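Pyruvate formate-lyase 2 (Archaeoglobus fulgidus, PDB 2F3O) is of unknown physiological function but belongs to the glycyl radical enzymes and probably acts as a lyase. Local coordinates at residues A[338-343]-A[417-422]; A[406-411]-A[429-434]. All blocks are in the same frame, centred on the assembly; numbering follows the deposited sequence.

Interactions 1 and 2 exemplify how a small hairpin and its lead-in can be packed from two places. Their centres lie 10 Å apart, and their segments alternate along the chain. Strands 421-424 and 428-431 pair, with Thr422 N 2.8 Å from Ala430 O in a probable hydrogen bond. Asn420 O comes to 3.3 Å from Phe432 CB. Interaction 1 packs the end of helix 415-419 and Asn420, just ahead of the hairpin, against the loop after strand 334-338; interaction 2 packs the returning strand on helix 401-410. Both touch the second subunit. A bound glycerol lies about 11 Å from the side chain of Ala430; in related enzymes such a hairpin carries the active-site cysteine.

Interaction 1 of 2, residues A[338-343]-A[417-422]; sequences GGCDIY and DALNYT
Leu419, at the end of helix 415-419, packs by van der Waals contact, partly against backbone carbonyls, on the loop that follows strand 334-338, near the interface with a second subunit. Its CB lies 3.6 Å from Asp341 O and 3.8 Å from Ile342 CA. The two methyls diverge: CD1 meets Cys340 SG at 3.9 Å, while CD2 reaches Ile342 O at the same separation. The thiol is placed by a chi1 of 68°, which sets SG between the backbone N and the carbonyl carbon. An alanine at Leu419 would keep the CB contacts but would probably open a gap beside the Cys340 thiol, which would lose its methyl neighbour. Farther along, Ile342 CG2 and Asn420 CB touch at 3.9 Å as the side chains cross obliquely. The amide of Asn420 is engaged elsewhere: its OD1 is hydrogen-bonded to Tyr343 OH of the second subunit. Arg277 hydrogen-bonds the carbonyls of Gly338 and Cys340. Asp341 OD2 accepts the backbone N-H of Tyr343 from above the carboxylate plane, with N 2.9 Å from OD2, making an Asx turn within a loop after an outermost strand of the five-stranded sheet, consistent with the alpha/beta barrel of glycyl radical enzymes.

Interaction 2 of 2, residues A[406-411]-A[429-434]; sequences KALKNA and IAPFGN
Leu408 overlaps the end of Ile429 with its branched tip and brings one methyl to CD of Pro431, so a single helix residue spans two positions of the strand. Its CG lies 3.9 Å from Ile429 CD1, and its CD1 is nearly as close to the same methyl, at 4.1 Å. The other methyl, CD2, also reaches Pro431 CD, at 4.0 Å, and Ala430 CA, at 4.3 Å, meeting the backbone there because the Ala430 methyl points away from the helix. Leu408 crosses both Ile429 and Pro431 at a slant. On the strand side, Ile429 reaches across by extension: with chi2 at 162° its CD1 stands anti to CA and projects into the contact. The same methyl comes to 4.4 Å from Ala407 CB, making a second, looser contact with the preceding helix residue. Helix 406-410 and strand 429-431 run at 58° to each other, their axes 9.4 Å apart at closest approach, a spacing bridged by side chains. Tyr421 of the partner strand packs on both Leu408 and Ile429, while Ala418 covers another part of Leu408 and Tyr535 lies against Pro431. All five touching residues are buried, and what they bring together is methyl, methylene and methine carbon. Such a contact has no directional bond to set its geometry; helix 401-410 and the hairpin are held together here by shape and by exclusion of water.

Interaction 1 of 2, residues A[338-343]-A[417-422]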
loop_
_atom_site.group_PDB
_atom_site.type_symbol
_atom_site.label_atom_id
_atom_site.label_comp_id
_atom_site.label_asym_id
_atom_site.label_seq_id
_atom_site.Cartn_x
_atom_site.Cartn_y
_atom_site.Cartn_z
ATOM N N GLY A 338 -5.381 -39.281 5.384
ATOM C CA GLY A 338 -4.367 -39.717 4.424
ATOM C C GLY A 338 -3.642 -38.581 3.744
ATOM O O GLY A 338 -3.805 -37.421 4.108
ATOM N N GLY A 339 -2.827 -38.898 2.756
ATOM C CA GLY A 339 -2.139 -37.861 1.998
ATOM C C GLY A 339 -0.683 -37.766 2.375
ATOM O O GLY A 339 -0.170 -38.617 3.096
ATOM N N CYS A 340 -0.014 -36.728 1.886
ATOM C CA CYS A 340 1.416 -36.560 2.127
ATOM C C CYS A 340 1.766 -35.347 3.005
ATOM O O CYS A 340 0.904 -34.519 3.323
ATOM C CB CYS A 340 2.138 -36.440 0.797
ATOM S SG CYS A 340 1.726 -34.928 -0.049
ATOM N N ASP A 341 3.026 -35.230 3.410
ATOM C CA ASP A 341 3.434 -34.028 4.128
ATOM C C ASP A 341 3.863 -32.932 3.138
ATOM O O ASP A 341 3.686 -33.069 1.933
ATOM C CB ASP A 341 4.478 -34.328 5.239
ATOM C CG ASP A 341 5.807 -34.915 4.715
ATOM O OD1 ASP A 341 6.582 -35.435 5.548
ATOM O OD2 ASP A 341 6.108 -34.854 3.502
ATOM N N ILE A 342 4.468 -31.865 3.635
ATOM C CA ILE A 342 4.932 -30.774 2.762
ATOM C C ILE A 342 6.251 -31.084 2.016
ATOM O O ILE A 342 6.841 -30.201 1.374
ATOM C CB ILE A 342 5.083 -29.465 3.554
ATOM C CG1 ILE A 342 6.105 -29.643 4.671
ATOM C CG2 ILE A 342 3.741 -29.025 4.143
ATOM C CD1 ILE A 342 6.578 -28.363 5.216
ATOM N N TYR A 343 6.701 -32.336 2.111
ATOM C CA TYR A 343 7.890 -32.789 1.413
ATOM C C TYR A 343 7.573 -33.869 0.382
ATOM O O TYR A 343 8.362 -34.123 -0.527
ATOM C CB TYR A 343 8.922 -33.276 2.406
ATOM C CG TYR A 343 9.473 -32.151 3.203
ATOM C CD1 TYR A 343 10.429 -31.304 2.661
ATOM C CD2 TYR A 343 9.030 -31.906 4.491
ATOM C CE1 TYR A 343 10.947 -30.240 3.393
ATOM C CE2 TYR A 343 9.535 -30.853 5.240
ATOM C CZ TYR A 343 10.488 -30.025 4.685
ATOM O OH TYR A 343 11.005 -28.986 5.413
ATOM N N ASP A 417 1.688 -25.169 1.066
ATOM C CA ASP A 417 0.280 -25.022 1.372
ATOM C C ASP A 417 -0.572 -25.918 0.451
ATOM O O ASP A 417 -1.610 -26.418 0.874
ATOM C CB ASP A 417 -0.141 -23.546 1.306
ATOM C CG ASP A 417 0.205 -22.765 2.579
ATOM O OD1 ASP A 417 0.944 -21.764 2.482
ATOM O OD2 ASP A 417 -0.276 -23.139 3.679
ATOM N N ALA A 418 -0.109 -26.149 -0.781
ATOM C CA ALA A 418 -0.763 -27.085 -1.707
ATOM C C ALA A 418 -0.577 -28.542 -1.292
ATOM O O ALA A 418 -1.537 -29.299 -1.289
ATOM C CB ALA A 418 -0.272 -26.881 -3.136
ATOM N N LEU A 419 0.654 -28.931 -0.958
ATOM C CA LEU A 419 0.937 -30.268 -0.424
ATOM C C LEU A 419 0.093 -30.570 0.812
ATOM O O LEU A 419 -0.459 -31.649 0.940
ATOM C CB LEU A 419 2.419 -30.419 -0.071
ATOM C CG LEU A 419 3.457 -31.018 -1.036
ATOM C CD1 LEU A 419 2.827 -31.875 -2.158
ATOM C CD2 LEU A 419 4.353 -29.956 -1.625
ATOM N N ASN A 420 -0.054 -29.597 1.703
ATOM C CA ASN A 420 -0.822 -29.785 2.929
ATOM C C ASN A 420 -2.303 -29.410 2.756
ATOM O O ASN A 420 -2.893 -28.744 3.607
ATOM C CB ASN A 420 -0.172 -28.947 4.046
ATOM C CG ASN A 420 -0.717 -29.255 5.432
ATOM O OD1 ASN A 420 -0.557 -30.367 5.947
ATOM N ND2 ASN A 420 -1.346 -28.248 6.056
ATOM N N TYR A 421 -2.913 -29.815 1.652
ATOM C CA TYR A 421 -4.250 -29.334 1.409
ATOM C C TYR A 421 -5.251 -30.143 2.190
ATOM O O TYR A 421 -4.949 -31.230 2.668
ATOM C CB TYR A 421 -4.609 -29.321 -0.068
ATOM C CG TYR A 421 -4.896 -30.673 -0.690
ATOM C CD1 TYR A 421 -6.201 -31.156 -0.837
ATOM C CD2 TYR A 421 -3.858 -31.469 -1.160
ATOM C CE1 TYR A 421 -6.445 -32.389 -1.422
ATOM C CE2 TYR A 421 -4.092 -32.702 -1.748
ATOM C CZ TYR A 421 -5.375 -33.154 -1.872
ATOM O OH TYR A 421 -5.561 -34.372 -2.469
ATOM N N THR A 422 -6.447 -29.588 2.311
ATOM C CA THR A 422 -7.560 -30.262 2.917
ATOM C C THR A 422 -8.729 -30.267 1.949
ATOM O O THR A 422 -8.716 -29.615 0.911
ATOM C CB THR A 422 -8.007 -29.550 4.184
ATOM O OG1 THR A 422 -9.044 -30.315 4.827
ATOM C CG2 THR A 422 -8.513 -28.150 3.840
#

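Interaction 2 of 2, residues A[406-411]-A[429-434]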
loop_
_atom_site.group_PDB
_atom_site.type_symbol
_atom_site.label_atom_id
_atom_site.label_comp_id
_atom_site.label_asym_id
_atom_site.label_seq_id
_atom_site.Cartn_x
_atom_site.Cartn_y
_atom_site.Cartn_z
ATOM N N LYS A 406 -1.564 -29.776 -8.174
ATOM C CA LYS A 406 -1.242 -29.127 -9.443
ATOM C C LYS A 406 -2.281 -28.030 -9.686
ATOM O O LYS A 406 -1.949 -26.952 -10.183
ATOM C CB LYS A 406 -1.234 -30.165 -10.569
ATOM C CG LYS A 406 -0.694 -29.712 -11.898
ATOM C CD LYS A 406 -0.390 -30.922 -12.791
ATOM C CE LYS A 406 0.381 -32.002 -12.002
ATOM N NZ LYS A 406 1.154 -33.017 -12.829
ATOM N N ALA A 407 -3.526 -28.311 -9.287
ATOM C CA ALA A 407 -4.632 -27.382 -9.424
ATOM C C ALA A 407 -4.408 -26.206 -8.522
ATOM O O ALA A 407 -4.636 -25.066 -8.917
ATOM C CB ALA A 407 -5.924 -28.046 -9.062
ATOM N N LEU A 408 -3.943 -26.489 -7.309
ATOM C CA LEU A 408 -3.731 -25.448 -6.320
ATOM C C LEU A 408 -2.530 -24.586 -6.679
ATOM O O LEU A 408 -2.603 -23.376 -6.591
ATOM C CB LEU A 408 -3.635 -26.030 -4.912
ATOM C CG LEU A 408 -4.949 -26.623 -4.392
ATOM C CD1 LEU A 408 -4.679 -27.511 -3.230
ATOM C CD2 LEU A 408 -6.003 -25.584 -4.032
ATOM N N LYS A 409 -1.451 -25.199 -7.147
ATOM C CA LYS A 409 -0.305 -24.415 -7.617
ATOM C C LYS A 409 -0.646 -23.448 -8.756
ATOM O O LYS A 409 -0.080 -22.376 -8.814
ATOM C CB LYS A 409 0.915 -25.292 -7.946
ATOM C CG LYS A 409 1.894 -25.354 -6.799
ATOM C CD LYS A 409 2.650 -26.660 -6.778
ATOM C CE LYS A 409 3.866 -26.652 -7.713
ATOM N NZ LYS A 409 4.900 -27.637 -7.268
ATOM N N ASN A 410 -1.597 -23.800 -9.620
ATOM C CA ASN A 410 -2.043 -22.881 -10.668
ATOM C C ASN A 410 -2.959 -21.785 -10.158
ATOM O O ASN A 410 -3.152 -20.776 -10.823
ATOM C CB ASN A 410 -2.740 -23.623 -11.798
ATOM C CG ASN A 410 -1.770 -24.307 -12.709
ATOM O OD1 ASN A 410 -0.597 -24.507 -12.359
ATOM N ND2 ASN A 410 -2.240 -24.684 -13.888
ATOM N N ALA A 411 -3.523 -21.988 -8.972
ATOM C CA ALA A 411 -4.353 -20.993 -8.340
ATOM C C ALA A 411 -3.441 -20.120 -7.493
ATOM O O ALA A 411 -3.915 -19.300 -6.686
ATOM C CB ALA A 411 -5.394 -21.657 -7.487
ATOM N N ILE A 429 -11.403 -28.620 -2.723
ATOM C CA ILE A 429 -10.059 -28.639 -2.158
ATOM C C ILE A 429 -9.567 -27.221 -1.880
ATOM O O ILE A 429 -10.006 -26.252 -2.523
ATOM C CB ILE A 429 -9.067 -29.368 -3.067
ATOM C CG1 ILE A 429 -9.088 -28.779 -4.473
ATOM C CG2 ILE A 429 -9.394 -30.842 -3.130
ATOM C CD1 ILE A 429 -7.862 -29.142 -5.257
ATOM N N ALA A 430 -8.654 -27.112 -0.917
ATOM C CA ALA A 430 -8.266 -25.820 -0.344
ATOM C C ALA A 430 -7.035 -26.005 0.509
ATOM O O ALA A 430 -6.864 -27.053 1.102
ATOM C CB ALA A 430 -9.415 -25.234 0.515
ATOM N N PRO A 431 -6.151 -24.995 0.542
ATOM C CA PRO A 431 -5.091 -24.935 1.565
ATOM C C PRO A 431 -5.690 -25.052 2.963
ATOM O O PRO A 431 -6.684 -24.405 3.246
ATOM C CB PRO A 431 -4.468 -23.547 1.360
ATOM C CG PRO A 431 -5.375 -22.839 0.388
ATOM C CD PRO A 431 -6.057 -23.878 -0.412
ATOM N N PHE A 432 -5.105 -25.894 3.809
ATOM C CA PHE A 432 -5.674 -26.162 5.111
ATOM C C PHE A 432 -5.396 -25.076 6.118
ATOM O O PHE A 432 -4.258 -24.828 6.509
ATOM C CB PHE A 432 -5.200 -27.521 5.632
ATOM C CG PHE A 432 -5.783 -27.926 6.968
ATOM C CD1 PHE A 432 -7.125 -27.753 7.255
ATOM C CD2 PHE A 432 -4.979 -28.530 7.923
ATOM C CE1 PHE A 432 -7.641 -28.134 8.490
ATOM C CE2 PHE A 432 -5.488 -28.916 9.158
ATOM C CZ PHE A 432 -6.820 -28.722 9.441
ATOM N N GLY A 433 -6.473 -24.429 6.528
ATOM C CA GLY A 433 -6.447 -23.664 7.748
ATOM C C GLY A 433 -6.216 -22.179 7.591
ATOM O O GLY A 433 -6.397 -21.406 8.532
ATOM N N ASN A 434 -5.856 -21.777 6.385
ATOM C CA ASN A 434 -5.526 -20.390 6.136
ATOM C C ASN A 434 -6.176 -19.890 4.866
ATOM O O ASN A 434 -5.625 -19.070 4.142
ATOM C CB ASN A 434 -4.002 -20.147 6.183
ATOM C CG ASN A 434 -3.186 -20.916 5.102
ATOM O OD1 ASN A 434 -2.046 -20.545 4.850
ATOM N ND2 ASN A 434 -3.734 -21.964 4.506
#